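Local coordinates for probable outer membrane protein (Pseudomonas aeruginosa, PDB 3DWO) that probably carries long-chain fatty acids or other hydrophobic compounds across the outer membrane as a beta-barrel channel of the FadL family, at residues A[34-39]-A[149-153]; A[14-18]-A[340-344]; A[198-204]-A[244-250]; A[56-62]-A[126-132]. All blocks are in the same frame, centred on the assembly; numbering follows the deposited sequence.

Interaction 1 of 4, residues A[34-39]-A[149-153]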
# COMPACT_ATOMS: atom_id res chain seq x y z
N PRO A 34 -21.44 0.26 0.76
CA PRO A 34 -22.52 1.25 0.66
C PRO A 34 -23.92 0.71 0.97
O PRO A 34 -24.78 1.45 1.45
CB PRO A 34 -22.38 1.78 -0.77
CG PRO A 34 -21.78 0.62 -1.51
CD PRO A 34 -20.75 0.11 -0.53
N ALA A 35 -24.15 -0.57 0.71
CA ALA A 35 -25.45 -1.17 0.98
C ALA A 35 -25.86 -1.05 2.45
O ALA A 35 -27.03 -0.81 2.75
CB ALA A 35 -25.46 -2.63 0.55
N ALA A 36 -24.90 -1.20 3.36
CA ALA A 36 -25.17 -1.12 4.79
C ALA A 36 -25.69 0.25 5.20
O ALA A 36 -26.23 0.43 6.30
CB ALA A 36 -23.91 -1.46 5.58
N MET A 37 -25.53 1.21 4.31
CA MET A 37 -25.96 2.58 4.54
C MET A 37 -27.50 2.64 4.66
O MET A 37 -28.06 3.54 5.29
CB MET A 37 -25.48 3.43 3.37
CG MET A 37 -25.03 4.82 3.72
SD MET A 37 -23.95 5.47 2.42
CE MET A 37 -24.88 5.09 0.94
N ALA A 38 -28.16 1.67 4.04
CA ALA A 38 -29.62 1.62 4.04
C ALA A 38 -30.20 1.34 5.43
O ALA A 38 -31.41 1.42 5.62
CB ALA A 38 -30.09 0.55 3.05
N PHE A 39 -29.34 1.02 6.38
CA PHE A 39 -29.80 0.73 7.73
C PHE A 39 -29.32 1.74 8.76
O PHE A 39 -29.45 1.53 9.96
CB PHE A 39 -29.37 -0.69 8.11
CG PHE A 39 -30.01 -1.74 7.25
CD1 PHE A 39 -31.34 -2.09 7.43
CD2 PHE A 39 -29.29 -2.33 6.21
CE1 PHE A 39 -31.96 -3.01 6.58
CE2 PHE A 39 -29.90 -3.25 5.36
CZ PHE A 39 -31.24 -3.59 5.54
N SER A 149 -21.46 7.61 -2.86
CA SER A 149 -22.19 6.35 -2.99
C SER A 149 -23.67 6.49 -2.70
O SER A 149 -24.13 7.47 -2.12
CB SER A 149 -21.59 5.29 -2.07
OG SER A 149 -21.72 5.66 -0.71
N LEU A 150 -24.41 5.46 -3.10
CA LEU A 150 -25.85 5.45 -2.93
C LEU A 150 -26.30 4.06 -2.49
O LEU A 150 -25.77 3.06 -2.96
CB LEU A 150 -26.52 5.81 -4.26
CG LEU A 150 -27.84 6.56 -4.24
CD1 LEU A 150 -27.65 7.91 -3.54
CD2 LEU A 150 -28.31 6.76 -5.68
N SER A 151 -27.28 4.00 -1.59
CA SER A 151 -27.80 2.71 -1.14
C SER A 151 -29.30 2.65 -1.40
O SER A 151 -30.00 3.66 -1.34
CB SER A 151 -27.54 2.50 0.35
OG SER A 151 -28.32 3.37 1.13
N PHE A 152 -29.79 1.46 -1.72
CA PHE A 152 -31.20 1.26 -1.98
C PHE A 152 -31.73 0.07 -1.18
O PHE A 152 -31.26 -1.05 -1.34
CB PHE A 152 -31.44 1.02 -3.48
CG PHE A 152 -32.87 0.73 -3.82
CD1 PHE A 152 -33.28 -0.57 -4.14
CD2 PHE A 152 -33.83 1.74 -3.82
CE1 PHE A 152 -34.61 -0.84 -4.45
CE2 PHE A 152 -35.16 1.48 -4.13
CZ PHE A 152 -35.55 0.18 -4.45
N LYS A 153 -32.71 0.34 -0.32
CA LYS A 153 -33.30 -0.72 0.49
C LYS A 153 -34.37 -1.47 -0.30
O LYS A 153 -35.37 -0.88 -0.72
CB LYS A 153 -33.89 -0.13 1.77
CG LYS A 153 -34.43 -1.18 2.72
CD LYS A 153 -34.36 -0.73 4.18
CE LYS A 153 -35.24 0.47 4.46
NZ LYS A 153 -35.17 0.86 5.89

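Interaction 2 of 4, residues A[14-18]-A[340-344]. With C8E ((hydroxyethyloxy)tri(ethyloxy)octane), chain G.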
# COMPACT_ATOMS: atom_id res chain seq x y z
N GLY A 14 -9.97 -0.52 16.11
CA GLY A 14 -10.05 -1.09 17.44
C GLY A 14 -10.39 -2.57 17.47
O GLY A 14 -10.04 -3.27 18.42
N ARG A 15 -11.08 -3.05 16.44
CA ARG A 15 -11.45 -4.46 16.38
C ARG A 15 -10.80 -5.18 15.20
O ARG A 15 -11.34 -6.17 14.69
CB ARG A 15 -12.97 -4.62 16.34
CG ARG A 15 -13.67 -3.72 15.34
CD ARG A 15 -15.17 -3.94 15.37
NE ARG A 15 -15.85 -3.05 14.43
CZ ARG A 15 -16.50 -1.94 14.77
NH1 ARG A 15 -16.57 -1.57 16.04
NH2 ARG A 15 -17.06 -1.19 13.84
N ALA A 16 -9.64 -4.69 14.79
CA ALA A 16 -8.89 -5.27 13.67
C ALA A 16 -9.74 -5.39 12.41
O ALA A 16 -9.60 -6.35 11.64
CB ALA A 16 -8.34 -6.64 14.06
N MET A 17 -10.62 -4.41 12.20
CA MET A 17 -11.49 -4.38 11.02
C MET A 17 -12.51 -5.53 10.94
O MET A 17 -13.15 -5.72 9.91
CB MET A 17 -10.65 -4.38 9.74
CG MET A 17 -9.94 -3.06 9.43
SD MET A 17 -8.61 -2.62 10.58
CE MET A 17 -7.32 -3.73 10.03
N ALA A 18 -12.66 -6.29 12.02
CA ALA A 18 -13.61 -7.41 12.03
C ALA A 18 -15.04 -6.92 11.88
O ALA A 18 -15.47 -6.00 12.57
CB ALA A 18 -13.45 -8.22 13.31
N ALA A 340 -10.39 -11.65 9.88
CA ALA A 340 -10.41 -10.91 11.13
C ALA A 340 -11.62 -11.29 11.97
O ALA A 340 -12.66 -11.68 11.46
CB ALA A 340 -10.44 -9.41 10.85
N VAL A 341 -11.46 -11.19 13.28
CA VAL A 341 -12.53 -11.49 14.20
C VAL A 341 -12.35 -10.58 15.39
O VAL A 341 -11.23 -10.40 15.88
CB VAL A 341 -12.51 -12.97 14.65
CG1 VAL A 341 -11.16 -13.30 15.29
CG2 VAL A 341 -13.64 -13.23 15.62
N GLY A 342 -13.44 -9.99 15.85
CA GLY A 342 -13.37 -9.09 16.98
C GLY A 342 -14.76 -8.55 17.28
O GLY A 342 -15.72 -8.95 16.63
N GLY A 343 -14.87 -7.65 18.25
CA GLY A 343 -16.17 -7.12 18.57
C GLY A 343 -16.17 -5.96 19.55
O GLY A 343 -15.13 -5.54 20.04
N ASP A 344 -17.38 -5.47 19.83
CA ASP A 344 -17.59 -4.34 20.73
C ASP A 344 -18.38 -4.76 21.97
O ASP A 344 -19.29 -5.58 21.90
CB ASP A 344 -18.37 -3.24 20.00
CG ASP A 344 -17.51 -2.47 19.02
OD1 ASP A 344 -16.54 -3.05 18.49
OD2 ASP A 344 -17.82 -1.29 18.76
C1 C8E G . -13.38 -10.17 21.17
C2 C8E G . -14.38 -9.38 21.88
C3 C8E G . -14.01 -7.98 22.11
C4 C8E G . -13.69 -7.85 23.53
C5 C8E G . -14.30 -6.59 24.04
C6 C8E G . -14.35 -6.62 25.49

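Interaction 3 of 4, residues A[198-204]-A[244-250]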
# COMPACT_ATOMS: atom_id res chain seq x y z
N ASN A 198 31.80 1.35 -10.42
CA ASN A 198 32.70 2.40 -10.88
C ASN A 198 31.77 3.47 -11.44
O ASN A 198 31.89 4.64 -11.10
CB ASN A 198 33.64 1.89 -11.96
CG ASN A 198 34.82 1.16 -11.38
OD1 ASN A 198 34.66 0.22 -10.60
ND2 ASN A 198 36.02 1.58 -11.75
N SER A 199 30.85 3.05 -12.30
CA SER A 199 29.87 3.97 -12.84
C SER A 199 28.69 3.88 -11.87
O SER A 199 28.41 2.81 -11.32
CB SER A 199 29.43 3.54 -14.25
OG SER A 199 28.89 2.23 -14.24
N SER A 200 28.02 5.00 -11.62
CA SER A 200 26.87 5.01 -10.72
C SER A 200 26.08 6.30 -10.84
O SER A 200 26.64 7.41 -10.83
CB SER A 200 27.29 4.81 -9.26
OG SER A 200 27.85 5.99 -8.73
N ALA A 201 24.77 6.13 -10.95
CA ALA A 201 23.86 7.25 -11.07
C ALA A 201 22.55 6.85 -10.40
O ALA A 201 22.15 5.69 -10.45
CB ALA A 201 23.63 7.57 -12.54
N LEU A 202 21.90 7.81 -9.76
CA LEU A 202 20.64 7.53 -9.10
C LEU A 202 19.50 7.78 -10.08
O LEU A 202 19.28 8.91 -10.55
CB LEU A 202 20.45 8.42 -7.88
CG LEU A 202 19.17 8.14 -7.08
CD1 LEU A 202 19.32 6.82 -6.34
CD2 LEU A 202 18.91 9.27 -6.09
N MET A 203 18.78 6.71 -10.40
CA MET A 203 17.63 6.78 -11.29
C MET A 203 16.47 7.23 -10.41
O MET A 203 16.28 6.70 -9.32
CB MET A 203 17.35 5.40 -11.87
CG MET A 203 15.97 5.25 -12.46
SD MET A 203 15.77 6.26 -13.92
CE MET A 203 15.95 5.02 -15.20
N ARG A 204 15.71 8.22 -10.87
CA ARG A 204 14.57 8.75 -10.11
C ARG A 204 13.32 8.82 -10.97
O ARG A 204 13.33 9.42 -12.04
CB ARG A 204 14.89 10.15 -9.56
CG ARG A 204 16.08 10.17 -8.60
CD ARG A 204 16.32 11.55 -7.99
NE ARG A 204 16.79 12.53 -8.96
CZ ARG A 204 17.36 13.69 -8.65
NH1 ARG A 204 17.54 14.02 -7.37
NH2 ARG A 204 17.75 14.53 -9.60
N TYR A 244 11.38 10.85 -15.42
CA TYR A 244 12.46 10.11 -14.78
C TYR A 244 13.71 10.90 -15.13
O TYR A 244 13.76 11.55 -16.17
CB TYR A 244 12.57 8.66 -15.30
CG TYR A 244 13.31 8.49 -16.62
CD1 TYR A 244 14.70 8.63 -16.69
CD2 TYR A 244 12.63 8.18 -17.80
CE1 TYR A 244 15.38 8.47 -17.90
CE2 TYR A 244 13.30 8.01 -19.02
CZ TYR A 244 14.67 8.16 -19.06
OH TYR A 244 15.33 8.00 -20.26
N ASN A 245 14.70 10.86 -14.25
CA ASN A 245 15.94 11.54 -14.50
C ASN A 245 17.02 10.75 -13.78
O ASN A 245 16.72 10.00 -12.85
CB ASN A 245 15.89 13.00 -14.00
CG ASN A 245 16.00 13.11 -12.49
OD1 ASN A 245 17.08 12.96 -11.93
ND2 ASN A 245 14.88 13.37 -11.83
N LEU A 246 18.25 10.89 -14.24
CA LEU A 246 19.35 10.17 -13.63
C LEU A 246 20.27 11.20 -13.00
O LEU A 246 20.70 12.14 -13.66
CB LEU A 246 20.13 9.39 -14.69
CG LEU A 246 19.44 8.25 -15.44
CD1 LEU A 246 18.17 8.75 -16.10
CD2 LEU A 246 20.39 7.71 -16.50
N TYR A 247 20.53 11.04 -11.71
CA TYR A 247 21.43 11.95 -11.02
C TYR A 247 22.77 11.24 -10.93
O TYR A 247 23.00 10.44 -10.02
CB TYR A 247 20.92 12.28 -9.61
CG TYR A 247 22.01 12.82 -8.71
CD1 TYR A 247 22.90 13.79 -9.17
CD2 TYR A 247 22.18 12.32 -7.42
CE1 TYR A 247 23.96 14.24 -8.37
CE2 TYR A 247 23.23 12.77 -6.61
CZ TYR A 247 24.12 13.72 -7.09
OH TYR A 247 25.18 14.13 -6.32
N ASP A 248 23.66 11.54 -11.87
CA ASP A 248 24.98 10.91 -11.89
C ASP A 248 25.97 11.53 -10.90
O ASP A 248 26.01 12.74 -10.73
CB ASP A 248 25.58 11.00 -13.30
CG ASP A 248 25.73 12.43 -13.79
OD1 ASP A 248 26.84 12.79 -14.23
OD2 ASP A 248 24.74 13.19 -13.74
N HIS A 249 26.75 10.67 -10.26
CA HIS A 249 27.79 11.07 -9.30
C HIS A 249 28.87 10.06 -9.62
O HIS A 249 29.37 9.31 -8.78
CB HIS A 249 27.27 10.95 -7.86
CG HIS A 249 26.47 9.72 -7.60
ND1 HIS A 249 26.97 8.63 -6.91
CD2 HIS A 249 25.18 9.41 -7.90
CE1 HIS A 249 26.03 7.71 -6.79
NE2 HIS A 249 24.93 8.16 -7.38
N ASP A 250 29.23 10.11 -10.90
CA ASP A 250 30.16 9.22 -11.58
C ASP A 250 31.45 9.85 -12.08
O ASP A 250 32.31 9.14 -12.61
CB ASP A 250 29.42 8.66 -12.80
CG ASP A 250 29.36 7.19 -12.80
OD1 ASP A 250 28.62 6.64 -13.62
OD2 ASP A 250 30.07 6.60 -11.96
O HOH W 1 30.83 7.30 -7.90

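Interaction 4 of 4, residues A[56-62]-A[126-132]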
# COMPACT_ATOMS: atom_id res chain seq x y z
N ILE A 56 11.33 -0.84 9.42
CA ILE A 56 11.83 -1.73 8.38
C ILE A 56 13.35 -1.84 8.42
O ILE A 56 14.05 -0.82 8.43
CB ILE A 56 11.45 -1.22 6.96
CG1 ILE A 56 9.94 -1.05 6.84
CG2 ILE A 56 11.96 -2.20 5.92
CD1 ILE A 56 9.51 -0.30 5.58
N LYS A 57 13.86 -3.06 8.41
CA LYS A 57 15.30 -3.29 8.44
C LYS A 57 15.72 -4.50 7.61
O LYS A 57 14.94 -5.42 7.37
CB LYS A 57 15.78 -3.50 9.88
CG LYS A 57 15.72 -2.27 10.76
CD LYS A 57 16.24 -2.63 12.14
CE LYS A 57 16.03 -1.50 13.15
NZ LYS A 57 16.42 -1.95 14.52
N TYR A 58 16.98 -4.49 7.19
CA TYR A 58 17.55 -5.56 6.40
C TYR A 58 18.79 -6.08 7.10
O TYR A 58 19.53 -5.31 7.71
CB TYR A 58 17.95 -5.04 5.02
CG TYR A 58 18.61 -6.07 4.12
CD1 TYR A 58 20.00 -6.13 3.98
CD2 TYR A 58 17.83 -6.96 3.37
CE1 TYR A 58 20.60 -7.07 3.12
CE2 TYR A 58 18.43 -7.90 2.51
CZ TYR A 58 19.81 -7.94 2.39
OH TYR A 58 20.36 -8.87 1.53
N ASN A 59 19.00 -7.38 7.00
CA ASN A 59 20.17 -8.01 7.58
C ASN A 59 20.56 -9.05 6.53
O ASN A 59 19.78 -9.94 6.22
CB ASN A 59 19.81 -8.68 8.91
CG ASN A 59 21.01 -8.81 9.84
OD1 ASN A 59 21.42 -7.84 10.48
ND2 ASN A 59 21.58 -10.01 9.90
N GLY A 60 21.76 -8.93 5.98
CA GLY A 60 22.18 -9.88 4.97
C GLY A 60 23.28 -9.39 4.06
O GLY A 60 24.01 -8.45 4.39
N ASP A 61 23.39 -10.03 2.91
CA ASP A 61 24.43 -9.73 1.94
C ASP A 61 23.88 -9.24 0.61
O ASP A 61 22.68 -9.34 0.35
CB ASP A 61 25.29 -10.98 1.68
CG ASP A 61 25.73 -11.66 2.97
OD1 ASP A 61 26.25 -10.95 3.86
OD2 ASP A 61 25.58 -12.90 3.07
N ALA A 62 24.79 -8.74 -0.22
CA ALA A 62 24.48 -8.25 -1.56
C ALA A 62 25.72 -8.52 -2.39
O ALA A 62 26.85 -8.40 -1.89
CB ALA A 62 24.17 -6.76 -1.52
N TRP A 126 16.05 3.56 2.00
CA TRP A 126 17.31 2.97 2.44
C TRP A 126 18.43 3.97 2.23
O TRP A 126 18.37 4.80 1.31
CB TRP A 126 17.62 1.70 1.65
CG TRP A 126 16.51 0.69 1.67
CD1 TRP A 126 15.47 0.58 0.78
CD2 TRP A 126 16.29 -0.32 2.66
NE1 TRP A 126 14.62 -0.44 1.16
CE2 TRP A 126 15.11 -1.01 2.31
CE3 TRP A 126 16.99 -0.72 3.81
CZ2 TRP A 126 14.60 -2.06 3.08
CZ3 TRP A 126 16.48 -1.77 4.58
CH2 TRP A 126 15.30 -2.43 4.21
N ASP A 127 19.45 3.90 3.07
CA ASP A 127 20.59 4.79 2.95
C ASP A 127 21.07 4.66 1.50
O ASP A 127 21.25 3.55 1.00
CB ASP A 127 21.69 4.38 3.92
CG ASP A 127 22.90 5.28 3.85
OD1 ASP A 127 23.74 5.10 2.95
OD2 ASP A 127 22.99 6.19 4.71
N PRO A 128 21.26 5.79 0.80
CA PRO A 128 21.70 5.85 -0.60
C PRO A 128 22.91 5.02 -0.99
O PRO A 128 23.02 4.57 -2.13
CB PRO A 128 21.95 7.35 -0.82
CG PRO A 128 20.97 7.98 0.12
CD PRO A 128 21.14 7.15 1.36
N ASN A 129 23.83 4.82 -0.06
CA ASN A 129 25.01 4.05 -0.39
C ASN A 129 25.02 2.65 0.21
O ASN A 129 26.07 2.02 0.31
CB ASN A 129 26.27 4.80 0.05
CG ASN A 129 27.41 4.63 -0.93
OD1 ASN A 129 27.27 4.95 -2.12
ND2 ASN A 129 28.54 4.12 -0.45
N TRP A 130 23.84 2.14 0.58
CA TRP A 130 23.76 0.80 1.16
C TRP A 130 24.05 -0.30 0.14
O TRP A 130 23.98 -0.07 -1.07
CB TRP A 130 22.40 0.58 1.86
CG TRP A 130 21.25 0.18 0.98
CD1 TRP A 130 20.71 0.89 -0.06
CD2 TRP A 130 20.45 -1.00 1.11
NE1 TRP A 130 19.62 0.23 -0.57
CE2 TRP A 130 19.44 -0.94 0.13
CE3 TRP A 130 20.48 -2.11 1.97
CZ2 TRP A 130 18.47 -1.94 -0.02
CZ3 TRP A 130 19.52 -3.11 1.82
CH2 TRP A 130 18.53 -3.01 0.83
N LYS A 131 24.37 -1.48 0.64
CA LYS A 131 24.73 -2.62 -0.20
C LYS A 131 23.66 -3.06 -1.19
O LYS A 131 23.96 -3.73 -2.17
CB LYS A 131 25.10 -3.81 0.69
CG LYS A 131 23.93 -4.41 1.46
CD LYS A 131 24.41 -5.57 2.35
CE LYS A 131 25.29 -5.08 3.49
NZ LYS A 131 25.78 -6.20 4.35
N GLY A 132 22.41 -2.70 -0.93
CA GLY A 132 21.34 -3.06 -1.84
C GLY A 132 20.88 -1.91 -2.71
O GLY A 132 19.79 -1.96 -3.28
O HOH W 2 27.41 -8.34 3.92

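Interaction 1 of 4, residues A[34-39]-A[149-153]
M37 and S151 meet where the N-terminal region, which in FadL proteins plugs the barrel, rests against the wall. Residues 34-38 form an irregular helical turn. Residues 149-153 are the last part of strand 138-153. M37 makes several of the touches. Its CB lies 3.6 Å from S151 OG. From there the chain runs back along the strand toward S149, and a bend at chi3 (48°) turns the methyl onto the backbone. SD sits 3.8 Å from S149 OG. CE touches that same S149 OG at 3.6 Å and S151 N at 3.7 Å. S149 OG has its own polar partner, the carbonyl of A30, to which it is hydrogen-bonded. P34 CB packs on S149 CB at 3.8 Å. At the other end A38 CB lies 4.1 Å from K153 CB, and the F39 ring reaches the aliphatic part of the lysine at 4.1 Å, CE1 to CD. A38 N and S151 OG come close, but the angle is too poor for a bond. The strand backbone pairs with neighbouring strands, and A35 O is bonded to S159 OG. The two segments thus meet by van der Waals packing, while these polar groups bond to other neighbours.

Interaction 2 of 4, residues A[14-18]-A[340-344]
A18 presses on V341 and G342, where a tight turn of the N-terminal region, the plug of FadL-type barrels, meets strand 336-346. The turn is type I', from R15 to A18. It overlaps the Schellman motif that ends helix 10-14, with A16 as the C-prime residue. The packing is tight here. A18 CB lies 3.1 Å from G342 N and 3.3 Å from V341 C, close to the strand backbone. G342 has no side chain, and a CB there would run into R15 O. A340 CB points at the turn and lies 3.3 Å from A16 O. Toward D344 the contact is sparser and is made chiefly by the R15 and D344 side chains. V341 points away from the turn and is exposed, and a detergent molecule passes G343, its C3 3.4 Å from G343 O. R15 reaches along with a chain extended from CG to NE, and F23 makes a cation-pi contact with it. D344 is shared, since its OD2 also forms a salt bridge to R354. The guanidinium of R15 and the carboxylate of D344 are turned 54° apart. The R15-D344 salt bridge runs from NH1 to OD1 at 2.9 Å, met on the syn side, 28° out of the carboxylate plane.

Interaction 3 of 4, residues A[198-204]-A[244-250]
R204 and N245 face each other as a hydrogen-bonded pair of the antiparallel hairpin made by strands 201-220 and 226-248, part of the beta-barrel wall. Their flat groups stand nearly upright to each other, the guanidinium and amide planes 75° apart. N245 OD1 lies in the guanidinium plane and accepts twice, from R204 NE at 3.0 Å and from R204 NH2 at 2.9 Å. The NE bond uses an OD1 lone pair; the NH2 donor is tilted from the amide plane. A bend at chi3 (-68°) brings both nitrogens of R204 to this one oxygen, which limits rotation of the arginine tip. Y247 CB lies over one face of the same guanidinium, near its rim, 3.8 Å above the plane. Just past the strand end comes the H249 imidazole. Its CD2 lies over one face of the Y247 ring, near the rim, and S200 O sits over the centre of the imidazole. On the other side of the sheet are A201, M203, L246 and D248. M203 SD makes an oblique Met-aromatic contact with Y244, 4.8 Å from the ring centroid, and L246 CD1 is at the edge of that ring. The backbones are joined by paired bonds, among them Y247 N to L202 O at 2.7 Å and L202 N to Y247 O at 2.9 Å. Y244 OH is bonded to R273 N. Strand 158-177 flanks 201-204 and strand 275-281 flanks residue 244. Helix 253-259 packs on A201, L246 and D248, with T254 and I258 touching them.

Interaction 4 of 4, residues A[56-62]-A[126-132]
A T-shaped aromatic pair, W130 against Y58, sits where a loop folds over the end of strand 44-63, probably at the extracellular end of the barrel. The edge of W130 meets the face of Y58, with planes at 82° and centroids 5.5 Å apart. W130 CZ3 comes within 3.7 Å of Y58 CD1. The W130 indole is itself enclosed: W126 CB lies over one face and G132 N over the opposite one. W126 reaches the strand with the far end of its ring. Its CZ3 touches Y58 CB at 3.6 Å, and its CH2 touches I56 CG2 at 3.8 Å. W130 NE1 bonds to A136 O farther along its own loop, and W126 NE1 to P371 O elsewhere in the chain. The chain turns a corner at G60. There Y58 OH donates to D61 O at 2.6 Å, which ties the ring down across the corner. K131 passes the edge of the Y58 ring and, bent at chi3 (68°), brings NZ within 2.9 Å of G60 O, nearly in line with the carbonyl. NZ also donates to a water that in turn donates to D61 OD1. Buried aromatic packing thus passes into polar contacts at the corner. The lysine charge is met by a carbonyl and, through the water, probably eased by the nearby carboxylate.

Overall arrangement
From the N terminus, 14-18 comes first, then 34-39, then 56-62, so three contacts open before any closes. Interaction 4 closes first, at 126-132, and interaction 1 next, at 149-153. Interaction 4 is therefore nested in interaction 1, and both are nested in interaction 2, which closes last at 340-344. Interaction 3 opens and closes within interaction 2, in series after the other two. None cross. Interactions 1 and 2 join the N-terminal region to two separate parts of the barrel wall. Interaction 3 pairs strands 201-220 and 226-248, and interaction 4 joins the loop before strand 138-153 to strand 44-63. Both lie across the chain's centre from interaction 1, their own centres about 18 Å apart.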